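Local coordinates for predicted acetyltransferase (Clostridium acetobutylicum, PDB 3MGD) that binds acetyl-CoA and, as a predicted GNAT-family N-acetyltransferase, probably transfers the acetyl group to an acceptor amine, at the interface of chains A and B. Residues are numbered along the deposited sequence; one frame, centred on the assembly and turned at random. Chains: chain A/B, Predicted acetyltransferase.

Contact 1: the interface of chains A and B. Residues chain A 19, 37-38, 41; chain B 73-75, 80.
A:Arg19 reaches across to the backbone carbonyl of B:Pro75 and grips its one oxygen side-on with two nitrogens. A:Arg19 NE donates to B:Pro75 O at 3.0 Å, nearly along the C=O axis; NH2 donates to the same oxygen from above the carbonyl plane, and both bonds bend to about 150° at the hydrogen. The oxygen lies in the guanidinium plane, so the pair of bonds also sets the rotation of that group. One face of the guanidinium takes B:Pro74 CB, which sits toward the rim, 3.6 Å from A:Arg19 CZ. The second flat surface is A:Tyr41: B:Pro74 CA packs over the middle of the phenol ring, 3.7 Å from its centroid, while B:Pro75 CD touches A:Tyr41 CB at 3.5 Å. With CG anti to the backbone N (chi1 176°), the tyrosine ring lies alongside the B:Pro74 ring, pointing the same way.

Further out, A:Leu38 CD2 borders the guanidinium edge and meets B:Pro75 CB at 3.9 Å. A bend at chi2 (86°) swings the A:Glu37 carboxylate toward the B:Lys80 chain, with A:Glu37 OE2 3.5 Å from B:Lys80 CD. B:Lys80 NZ is 4.1 Å from A:Glu37 OE2, too far for direct contact, though opposite charges there may help weakly. The prolines follow strand 61-72 of chain B in a loop that lodges against helices 12-25 and 35-47 of chain A.

Contact 2: the interface of chains A and B. Residues chain A 121-125, 139, 141; chain B 143-145.
B:Trp144 lies against A:Val124 where two GNAT-family subunits join by antiparallel beta pairing, strand 144-148 of chain B beside strand 120-124 of chain A, with A:Leu123 opposite B:Leu145 and A:Val124 opposite B:Trp144. From CB, the tryptophan side chain leaves with CG anti to its carbonyl carbon (chi1 -88°), and the indole turns one face to A:Val124. At the ring fusion, CD2 and CE2 lie under the valine methyl CG2, and B:Trp144 CE2 is 3.6 Å from A:Val124 CG2; NE1 and CZ2 flank the same methyl, which is centred over the indole. CE3 passes the carbonyl oxygen of A:Leu123. At the far rim B:Trp144 CZ3 meets A:Cys122 SG at 3.6 Å, and the cysteine CB lies at the ring's edge, in plane. The other valine methyl, A:Val124 CG1, packs on B:Glu143 CB at 3.5 Å.

The backbones fix this register. A:Leu123 and B:Leu145 exchange two bonds: B:Leu145 N gives to A:Leu123 O at 2.9 Å, and A:Leu123 N returns one to B:Leu145 O at 3.0 Å, a more bent bond (144° at the hydrogen). Two residues further along, A:Ala125 N donates to B:Glu143 O at 2.7 Å, almost straight at the hydrogen, with the donor tilted 26° from the plane of that carbonyl. A:Ala125 CB also touches B:Leu145 CD1 at 3.6 Å. On the other flank, a water links A:Thr141 N to B:Trp144 O; OG1 bonds at most weakly.

Contact 1: the interface of chains A and B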
ATOM      1  N   ARG A  19      11.309  -1.042 -16.420  1.00 17.39           N
ATOM      2  CA  ARG A  19      10.394  -0.194 -15.645  1.00 15.31           C
ATOM      3  C   ARG A  19      10.349   1.231 -16.192  1.00 18.99           C
ATOM      4  O   ARG A  19       9.282   1.812 -16.316  1.00 17.71           O
ATOM      5  CB  ARG A  19      10.695  -0.195 -14.134  1.00 17.83           C
ATOM      6  CG  ARG A  19       9.757   0.745 -13.344  1.00 16.78           C
ATOM      7  CD  ARG A  19       9.636   0.431 -11.833  1.00 17.85           C
ATOM      8  NE  ARG A  19       8.859   1.488 -11.183  1.00 14.11           N
ATOM      9  CZ  ARG A  19       7.529   1.579 -11.219  1.00 14.81           C
ATOM     10  NH1 ARG A  19       6.798   0.669 -11.864  1.00 15.84           N
ATOM     11  NH2 ARG A  19       6.926   2.604 -10.636  1.00 16.60           N
ATOM     12  N   GLU A  37      17.609   5.017  -7.349  1.00 18.11           N
ATOM     13  CA  GLU A  37      16.505   4.597  -6.483  1.00 17.26           C
ATOM     14  C   GLU A  37      15.840   3.314  -6.975  1.00 17.62           C
ATOM     15  O   GLU A  37      15.455   2.460  -6.170  1.00 15.77           O
ATOM     16  CB  GLU A  37      15.465   5.714  -6.379  1.00 19.69           C
ATOM     17  CG  GLU A  37      15.927   6.942  -5.583  1.00 26.20           C
ATOM     18  CD  GLU A  37      16.703   7.965  -6.414  1.00 32.59           C
ATOM     19  OE1 GLU A  37      17.114   7.677  -7.567  1.00 22.86           O
ATOM     20  OE2 GLU A  37      16.911   9.079  -5.895  1.00 34.94           O
ATOM     21  N   LEU A  38      15.675   3.194  -8.294  1.00 16.76           N
ATOM     22  CA  LEU A  38      15.128   1.965  -8.877  1.00 14.60           C
ATOM     23  C   LEU A  38      16.052   0.779  -8.562  1.00 15.25           C
ATOM     24  O   LEU A  38      15.601  -0.278  -8.111  1.00 16.65           O
ATOM     25  CB  LEU A  38      14.944   2.110 -10.401  1.00 16.88           C
ATOM     26  CG  LEU A  38      13.754   2.925 -10.918  1.00 21.76           C
ATOM     27  CD1 LEU A  38      13.844   3.182 -12.440  1.00 17.86           C
ATOM     28  CD2 LEU A  38      12.428   2.257 -10.543  1.00 21.51           C
ATOM     29  N   TYR A  41      15.817  -0.168  -4.971  1.00 22.01           N
ATOM     30  CA  TYR A  41      14.524  -0.819  -4.712  1.00 20.38           C
ATOM     31  C   TYR A  41      14.540  -2.304  -5.097  1.00 21.29           C
ATOM     32  O   TYR A  41      14.098  -3.161  -4.321  1.00 20.04           O
ATOM     33  CB  TYR A  41      13.387  -0.115  -5.452  1.00 20.61           C
ATOM     34  CG  TYR A  41      12.055  -0.820  -5.290  1.00 21.00           C
ATOM     35  CD1 TYR A  41      11.294  -0.648  -4.139  1.00 12.74           C
ATOM     36  CD2 TYR A  41      11.573  -1.669  -6.276  1.00 21.96           C
ATOM     37  CE1 TYR A  41      10.086  -1.304  -3.974  1.00 14.96           C
ATOM     38  CE2 TYR A  41      10.362  -2.330  -6.127  1.00 21.50           C
ATOM     39  CZ  TYR A  41       9.625  -2.139  -4.975  1.00 16.91           C
ATOM     40  OH  TYR A  41       8.428  -2.801  -4.821  1.00 18.20           O
TER
ATOM     41  N   PHE B  73       6.891   1.380  -2.200  1.00 15.02           N
ATOM     42  CA  PHE B  73       6.408   1.022  -3.523  1.00 17.69           C
ATOM     43  C   PHE B  73       7.558   1.270  -4.504  1.00 17.11           C
ATOM     44  O   PHE B  73       8.540   1.916  -4.151  1.00 18.56           O
ATOM     45  CB  PHE B  73       5.194   1.881  -3.896  1.00 22.44           C
ATOM     46  CG  PHE B  73       4.005   1.694  -2.985  1.00 20.38           C
ATOM     47  CD1 PHE B  73       3.074   0.690  -3.227  1.00 22.99           C
ATOM     48  CD2 PHE B  73       3.815   2.524  -1.889  1.00 23.51           C
ATOM     49  CE1 PHE B  73       1.970   0.515  -2.394  1.00 22.42           C
ATOM     50  CE2 PHE B  73       2.724   2.351  -1.047  1.00 26.87           C
ATOM     51  CZ  PHE B  73       1.799   1.348  -1.304  1.00 29.33           C
ATOM     52  N   PRO B  74       7.445   0.772  -5.743  1.00 16.09           N
ATOM     53  CA  PRO B  74       8.545   1.052  -6.672  1.00 16.53           C
ATOM     54  C   PRO B  74       8.696   2.547  -6.981  1.00 16.10           C
ATOM     55  O   PRO B  74       7.696   3.236  -7.204  1.00 18.45           O
ATOM     56  CB  PRO B  74       8.126   0.304  -7.951  1.00 23.72           C
ATOM     57  CG  PRO B  74       7.163  -0.719  -7.506  1.00 20.07           C
ATOM     58  CD  PRO B  74       6.431  -0.116  -6.332  1.00 13.96           C
ATOM     59  N   PRO B  75       9.942   3.046  -7.030  1.00 19.15           N
ATOM     60  CA  PRO B  75      10.151   4.450  -7.397  1.00 17.27           C
ATOM     61  C   PRO B  75       9.494   4.826  -8.719  1.00 16.07           C
ATOM     62  O   PRO B  75       9.376   4.008  -9.618  1.00 17.85           O
ATOM     63  CB  PRO B  75      11.678   4.550  -7.532  1.00 16.66           C
ATOM     64  CG  PRO B  75      12.178   3.545  -6.536  1.00 15.12           C
ATOM     65  CD  PRO B  75      11.203   2.389  -6.640  1.00 17.97           C
ATOM     66  N   LYS B  80      10.414   9.747  -6.223  1.00 18.83           N
ATOM     67  CA  LYS B  80      11.647   9.031  -6.572  1.00 20.42           C
ATOM     68  C   LYS B  80      12.065   7.910  -5.609  1.00 19.45           C
ATOM     69  O   LYS B  80      12.763   6.981  -6.009  1.00 21.13           O
ATOM     70  CB  LYS B  80      12.815  10.012  -6.773  1.00 21.84           C
ATOM     71  CG  LYS B  80      13.231  10.750  -5.517  1.00 25.73           C
ATOM     72  CD  LYS B  80      14.464  11.627  -5.793  1.00 37.35           C
ATOM     73  CE  LYS B  80      14.925  12.338  -4.520  1.00 49.88           C
ATOM     74  NZ  LYS B  80      16.312  12.898  -4.640  1.00 54.26           N
TER

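Contact 2: the interface of chains A and B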
ATOM      1  N   ILE A 121      -5.274  -8.831  -3.165  1.00 17.07           N
ATOM      2  CA  ILE A 121      -4.307  -8.222  -4.078  1.00 19.11           C
ATOM      3  C   ILE A 121      -4.793  -6.837  -4.461  1.00 22.06           C
ATOM      4  O   ILE A 121      -5.989  -6.596  -4.550  1.00 26.07           O
ATOM      5  CB  ILE A 121      -4.154  -9.046  -5.359  1.00 24.40           C
ATOM      6  CG1 ILE A 121      -4.083 -10.534  -5.026  1.00 34.93           C
ATOM      7  CG2 ILE A 121      -2.919  -8.606  -6.129  1.00 29.82           C
ATOM      8  CD1 ILE A 121      -2.962 -10.881  -4.094  1.00 32.79           C
ATOM      9  N   CYS A 122      -3.872  -5.911  -4.668  1.00 16.02           N
ATOM     10  CA  CYS A 122      -4.285  -4.586  -5.084  1.00 13.59           C
ATOM     11  C   CYS A 122      -3.285  -4.076  -6.087  1.00 17.93           C
ATOM     12  O   CYS A 122      -2.213  -4.652  -6.238  1.00 18.54           O
ATOM     13  CB  CYS A 122      -4.391  -3.654  -3.872  1.00 17.94           C
ATOM     14  SG  CYS A 122      -2.862  -3.468  -2.928  1.00 24.99           S
ATOM     15  N   LEU A 123      -3.648  -3.016  -6.795  1.00 16.44           N
ATOM     16  CA  LEU A 123      -2.758  -2.418  -7.787  1.00 18.95           C
ATOM     17  C   LEU A 123      -3.276  -1.043  -8.154  1.00 19.61           C
ATOM     18  O   LEU A 123      -4.414  -0.693  -7.823  1.00 17.03           O
ATOM     19  CB  LEU A 123      -2.676  -3.296  -9.041  1.00 15.32           C
ATOM     20  CG  LEU A 123      -3.975  -3.660  -9.771  1.00 15.40           C
ATOM     21  CD1 LEU A 123      -4.576  -2.482 -10.531  1.00 20.84           C
ATOM     22  CD2 LEU A 123      -3.736  -4.816 -10.719  1.00 15.89           C
ATOM     23  N   VAL A 124      -2.438  -0.268  -8.836  1.00 18.22           N
ATOM     24  CA  VAL A 124      -2.863   0.985  -9.437  1.00 21.61           C
ATOM     25  C   VAL A 124      -2.930   0.806 -10.955  1.00 19.12           C
ATOM     26  O   VAL A 124      -1.930   0.504 -11.608  1.00 19.00           O
ATOM     27  CB  VAL A 124      -1.895   2.136  -9.100  1.00 26.28           C
ATOM     28  CG1 VAL A 124      -2.295   3.403  -9.846  1.00 27.67           C
ATOM     29  CG2 VAL A 124      -1.843   2.378  -7.572  1.00 22.72           C
ATOM     30  N   ALA A 125      -4.115   0.994 -11.514  1.00 19.00           N
ATOM     31  CA  ALA A 125      -4.342   0.670 -12.911  1.00 20.28           C
ATOM     32  C   ALA A 125      -3.921   1.811 -13.832  1.00 27.27           C
ATOM     33  O   ALA A 125      -4.308   2.959 -13.632  1.00 29.33           O
ATOM     34  CB  ALA A 125      -5.807   0.324 -13.129  1.00 20.03           C
ATOM     35  N   GLN A 139     -11.656  -5.013  -8.674  1.00 28.19           N
ATOM     36  CA  GLN A 139     -12.807  -4.162  -8.406  1.00 28.26           C
ATOM     37  C   GLN A 139     -12.442  -2.716  -8.078  1.00 31.98           C
ATOM     38  O   GLN A 139     -11.485  -2.470  -7.343  1.00 26.52           O
ATOM     39  CB  GLN A 139     -13.592  -4.739  -7.225  1.00 26.60           C
ATOM     40  CG  GLN A 139     -13.981  -6.184  -7.414  1.00 33.77           C
ATOM     41  CD  GLN A 139     -15.100  -6.329  -8.411  1.00 36.77           C
ATOM     42  OE1 GLN A 139     -16.144  -5.701  -8.267  1.00 37.09           O
ATOM     43  NE2 GLN A 139     -14.890  -7.153  -9.438  1.00 34.55           N
ATOM     44  N   THR A 141     -12.383   0.808  -6.287  1.00 37.52           N
ATOM     45  CA  THR A 141     -12.202   1.081  -4.857  1.00 45.14           C
ATOM     46  C   THR A 141     -12.295   2.573  -4.532  1.00 47.11           C
ATOM     47  O   THR A 141     -11.270   3.241  -4.359  1.00 51.48           O
ATOM     48  CB  THR A 141     -10.829   0.586  -4.342  1.00 42.49           C
ATOM     49  OG1 THR A 141     -10.608  -0.772  -4.742  1.00 36.12           O
ATOM     50  CG2 THR A 141     -10.767   0.682  -2.817  1.00 43.01           C
TER
ATOM     51  N   GLU B 143      -7.798   4.989  -9.808  1.00 28.82           N
ATOM     52  CA  GLU B 143      -6.822   4.028 -10.292  1.00 32.66           C
ATOM     53  C   GLU B 143      -6.610   2.792  -9.405  1.00 24.54           C
ATOM     54  O   GLU B 143      -6.118   1.795  -9.891  1.00 25.52           O
ATOM     55  CB  GLU B 143      -5.470   4.702 -10.558  1.00 44.94           C
ATOM     56  CG  GLU B 143      -5.440   5.600 -11.787  1.00 46.29           C
ATOM     57  CD  GLU B 143      -5.929   7.005 -11.490  1.00 53.84           C
ATOM     58  OE1 GLU B 143      -5.931   7.398 -10.299  1.00 53.03           O
ATOM     59  OE2 GLU B 143      -6.306   7.714 -12.449  1.00 61.02           O
ATOM     60  N   TRP B 144      -6.954   2.861  -8.121  1.00 25.58           N
ATOM     61  CA  TRP B 144      -6.714   1.732  -7.207  1.00 24.93           C
ATOM     62  C   TRP B 144      -7.771   0.659  -7.357  1.00 25.95           C
ATOM     63  O   TRP B 144      -8.955   0.942  -7.184  1.00 27.13           O
ATOM     64  CB  TRP B 144      -6.748   2.178  -5.752  1.00 30.91           C
ATOM     65  CG  TRP B 144      -5.460   2.645  -5.225  1.00 31.80           C
ATOM     66  CD1 TRP B 144      -5.024   3.928  -5.176  1.00 34.74           C
ATOM     67  CD2 TRP B 144      -4.419   1.841  -4.656  1.00 26.89           C
ATOM     68  NE1 TRP B 144      -3.775   3.981  -4.609  1.00 36.24           N
ATOM     69  CE2 TRP B 144      -3.379   2.710  -4.285  1.00 27.61           C
ATOM     70  CE3 TRP B 144      -4.263   0.472  -4.425  1.00 35.74           C
ATOM     71  CZ2 TRP B 144      -2.205   2.258  -3.692  1.00 33.06           C
ATOM     72  CZ3 TRP B 144      -3.098   0.028  -3.833  1.00 35.43           C
ATOM     73  CH2 TRP B 144      -2.086   0.913  -3.479  1.00 29.08           C
ATOM     74  N   LEU B 145      -7.344  -0.574  -7.624  1.00 19.76           N
ATOM     75  CA  LEU B 145      -8.278  -1.686  -7.797  1.00 22.53           C
ATOM     76  C   LEU B 145      -7.847  -2.848  -6.920  1.00 20.85           C
ATOM     77  O   LEU B 145      -6.659  -3.011  -6.647  1.00 18.02           O
ATOM     78  CB  LEU B 145      -8.326  -2.131  -9.268  1.00 20.77           C
ATOM     79  CG  LEU B 145      -8.614  -1.054 -10.318  1.00 24.81           C
ATOM     80  CD1 LEU B 145      -8.525  -1.622 -11.743  1.00 25.21           C
ATOM     81  CD2 LEU B 145      -9.966  -0.394 -10.091  1.00 28.51           C
TER
HETATM   82  O   HOH W   1     -11.223   2.710  -7.810  1.00 38.42           O

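Contact 1 and contact 2 belong to one two-fold symmetric interface; the centres of their C-alpha atoms are about 19 Å apart, and they share no residues. Contact 1 places a chain B loop on the two helices near the start of chain A, whereas contact 2 joins late strands edge to edge. Chain A thus contributes early helices to one and late segments to the other, while chain B offers a mid-sequence loop and its last strand. Symmetry gives each contact a twin elsewhere in the interface. Strand pairing with loop-on-helix packing is consistent with a dimer, although the structure alone does not show that it forms in solution.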